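Local coordinates for catalase (Corynebacterium glutamicum atcc 13032, PDB 4B7H) that breaks hydrogen peroxide down to water and oxygen at a haem iron and is inhibited by nitric oxide, at the interface of chains A and B. Sequence-based numbering; all coordinates share one arbitrary frame. Chains: chain A/B, Catalase.

The interface of chains A and B. Residues chain A 399-401, 413-415; chain B 178, 182-183.
Two loop segments of chain A, from A:Pro399 to A:Arg401 and from A:Thr413 to A:Ser415, lie against the C-terminal end of helix 173-182 of chain B, with A:Pro399 entering after a cis peptide bond and B:Ala183 leaving the helix into loop. This is a patch of the two-fold subunit interface of a haem catalase, a family that works as tetramers; the assembly here holds four copies, and the exchange of chains repeats the contact.

B:Arg182 has the largest share of the burial, 111 Å² hidden by chain A. Its side chain runs extended between the two loop segments, and the guanidinium reaches the carbonyl of A:Thr413: B:Arg182 NH1 donates to A:Thr413 O at 2.9 Å. That bond is fairly straight, 158° at the hydrogen, and lies in both the guanidinium plane and the carbonyl plane, on an oxygen lone pair. On the same guanidinium, B:Arg182 NE makes a salt bridge to OD1 of B:Asp178 at 2.8 Å, one helical turn back, approaching from the syn side but 29° out of the carboxylate plane. Two in-plane partners thus fix the rotation of the guanidinium, while the carbonyl O of A:Asn400 sits over one face, towards the rim.

B:Asp178 divides its carboxylate between the subunits. With CG anti to the backbone N (chi1 -171°), OD2 of B:Asp178 takes the amide N of A:Arg401 on its syn lone pair at 2.9 Å, and the salt bridge from B:Arg182 would probably stabilise the negative charge of the B:Asp178 carboxylate. The side chains of A:Arg401 and B:Asp178 cross at about a right angle, A:Arg401 touching the carboxylate with CB and CG rather than its guanidinium.

Further along, the ring carbon CG of A:Pro399 packs on CB of B:Arg182 at 3.5 Å. At the helix end, A:Ser415 N gives a weak hydrogen bond to the carbonyl O of B:Arg182, and CB of A:Ser415 lies 3.6 Å from CA of B:Ala183.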
ATOM      1  N   PRO A 399       9.890  27.254  13.628  1.00  8.90           N
ATOM      2  CA  PRO A 399      10.624  27.572  14.861  1.00  8.91           C
ATOM      3  C   PRO A 399       9.810  27.281  16.114  1.00  8.78           C
ATOM      4  O   PRO A 399       8.578  27.354  16.082  1.00  9.54           O
ATOM      5  CB  PRO A 399      10.856  29.077  14.736  1.00  9.11           C
ATOM      6  CG  PRO A 399       9.680  29.550  13.916  1.00  9.45           C
ATOM      7  CD  PRO A 399       9.511  28.471  12.894  1.00  9.33           C
ATOM      8  N   ASN A 400      10.495  26.940  17.202  1.00  8.29           N
ATOM      9  CA  ASN A 400       9.831  26.631  18.460  1.00  8.90           C
ATOM     10  C   ASN A 400      10.618  27.176  19.636  1.00 10.06           C
ATOM     11  O   ASN A 400      11.765  27.618  19.467  1.00 11.12           O
ATOM     12  CB  ASN A 400       9.604  25.121  18.613  1.00  8.39           C
ATOM     13  CG  ASN A 400      10.887  24.323  18.542  1.00  8.83           C
ATOM     14  OD1 ASN A 400      11.141  23.595  17.563  1.00 12.14           O
ATOM     15  ND2 ASN A 400      11.703  24.440  19.568  1.00  7.42           N
ATOM     16  N   ARG A 401      10.014  27.121  20.824  1.00  9.27           N
ATOM     17  CA  ARG A 401      10.624  27.678  22.035  1.00  9.71           C
ATOM     18  C   ARG A 401      11.568  26.722  22.768  1.00  9.83           C
ATOM     19  O   ARG A 401      12.037  27.029  23.871  1.00 13.17           O
ATOM     20  CB  ARG A 401       9.542  28.208  22.986  1.00 10.56           C
ATOM     21  CG  ARG A 401       8.605  27.157  23.592  1.00 10.50           C
ATOM     22  CD  ARG A 401       7.595  27.853  24.491  1.00 11.75           C
ATOM     23  NE  ARG A 401       6.632  26.956  25.125  1.00 12.30           N
ATOM     24  CZ  ARG A 401       6.853  26.325  26.275  1.00 13.40           C
ATOM     25  NH1 ARG A 401       8.018  26.469  26.895  1.00 16.16           N
ATOM     26  NH2 ARG A 401       5.917  25.542  26.803  1.00 14.52           N
ATOM     27  N   THR A 413      15.148  30.277  16.189  1.00  9.96           N
ATOM     28  CA  THR A 413      14.153  30.902  17.049  1.00  9.87           C
ATOM     29  C   THR A 413      13.007  31.583  16.292  1.00  8.82           C
ATOM     30  O   THR A 413      11.940  31.820  16.861  1.00 10.59           O
ATOM     31  CB  THR A 413      14.804  31.902  18.017  1.00 11.19           C
ATOM     32  OG1 THR A 413      15.580  32.849  17.276  1.00 11.67           O
ATOM     33  CG2 THR A 413      15.720  31.170  18.995  1.00 11.71           C
ATOM     34  N   ASP A 414      13.214  31.903  15.014  1.00  9.63           N
ATOM     35  CA  ASP A 414      12.125  32.456  14.216  1.00  9.85           C
ATOM     36  C   ASP A 414      12.093  31.899  12.794  1.00  9.58           C
ATOM     37  O   ASP A 414      12.910  31.058  12.423  1.00  9.41           O
ATOM     38  CB  ASP A 414      12.148  33.995  14.212  1.00 10.27           C
ATOM     39  CG  ASP A 414      13.411  34.568  13.591  1.00 12.42           C
ATOM     40  OD1 ASP A 414      13.840  34.078  12.519  1.00 11.31           O
ATOM     41  OD2 ASP A 414      13.982  35.527  14.171  1.00 15.22           O
ATOM     42  N   SER A 415      11.145  32.400  12.012  1.00  9.17           N
ATOM     43  CA  SER A 415      10.876  31.909  10.669  1.00  8.41           C
ATOM     44  C   SER A 415      11.706  32.565   9.560  1.00  9.29           C
ATOM     45  O   SER A 415      11.419  32.358   8.378  1.00  9.29           O
ATOM     46  CB  SER A 415       9.409  32.151  10.345  1.00  9.32           C
ATOM     47  OG  SER A 415       9.146  33.545  10.357  1.00  8.71           O
TER
ATOM     48  N   ASP B 178       2.979  29.450  19.867  1.00  9.22           N
ATOM     49  CA  ASP B 178       4.429  29.443  19.747  1.00  9.74           C
ATOM     50  C   ASP B 178       4.821  29.506  18.275  1.00  9.52           C
ATOM     51  O   ASP B 178       5.669  30.313  17.883  1.00  9.94           O
ATOM     52  CB  ASP B 178       5.016  28.195  20.417  1.00  9.53           C
ATOM     53  CG  ASP B 178       6.530  28.239  20.524  1.00  8.83           C
ATOM     54  OD1 ASP B 178       7.084  29.314  20.847  1.00 10.27           O
ATOM     55  OD2 ASP B 178       7.174  27.190  20.280  1.00  9.06           O
ATOM     56  N   ARG B 182       6.314  32.996  16.397  1.00  8.80           N
ATOM     57  CA  ARG B 182       7.680  32.867  15.886  1.00  8.65           C
ATOM     58  C   ARG B 182       7.733  32.887  14.357  1.00  8.44           C
ATOM     59  O   ARG B 182       8.820  33.001  13.764  1.00  8.96           O
ATOM     60  CB  ARG B 182       8.356  31.615  16.452  1.00  8.59           C
ATOM     61  CG  ARG B 182       8.549  31.671  17.960  1.00  9.82           C
ATOM     62  CD  ARG B 182       9.244  30.428  18.485  1.00  9.61           C
ATOM     63  NE  ARG B 182       9.436  30.562  19.920  1.00 10.01           N
ATOM     64  CZ  ARG B 182      10.490  31.140  20.486  1.00  9.83           C
ATOM     65  NH1 ARG B 182      11.480  31.614  19.736  1.00 10.65           N
ATOM     66  NH2 ARG B 182      10.554  31.245  21.813  1.00 11.26           N
ATOM     67  N   ALA B 183       6.562  32.783  13.729  1.00  8.99           N
ATOM     68  CA  ALA B 183       6.427  32.912  12.278  1.00  9.49           C
ATOM     69  C   ALA B 183       5.447  34.052  12.004  1.00  9.82           C
ATOM     70  O   ALA B 183       4.317  33.817  11.569  1.00  9.44           O
ATOM     71  CB  ALA B 183       5.922  31.602  11.654  1.00 10.14           C
TER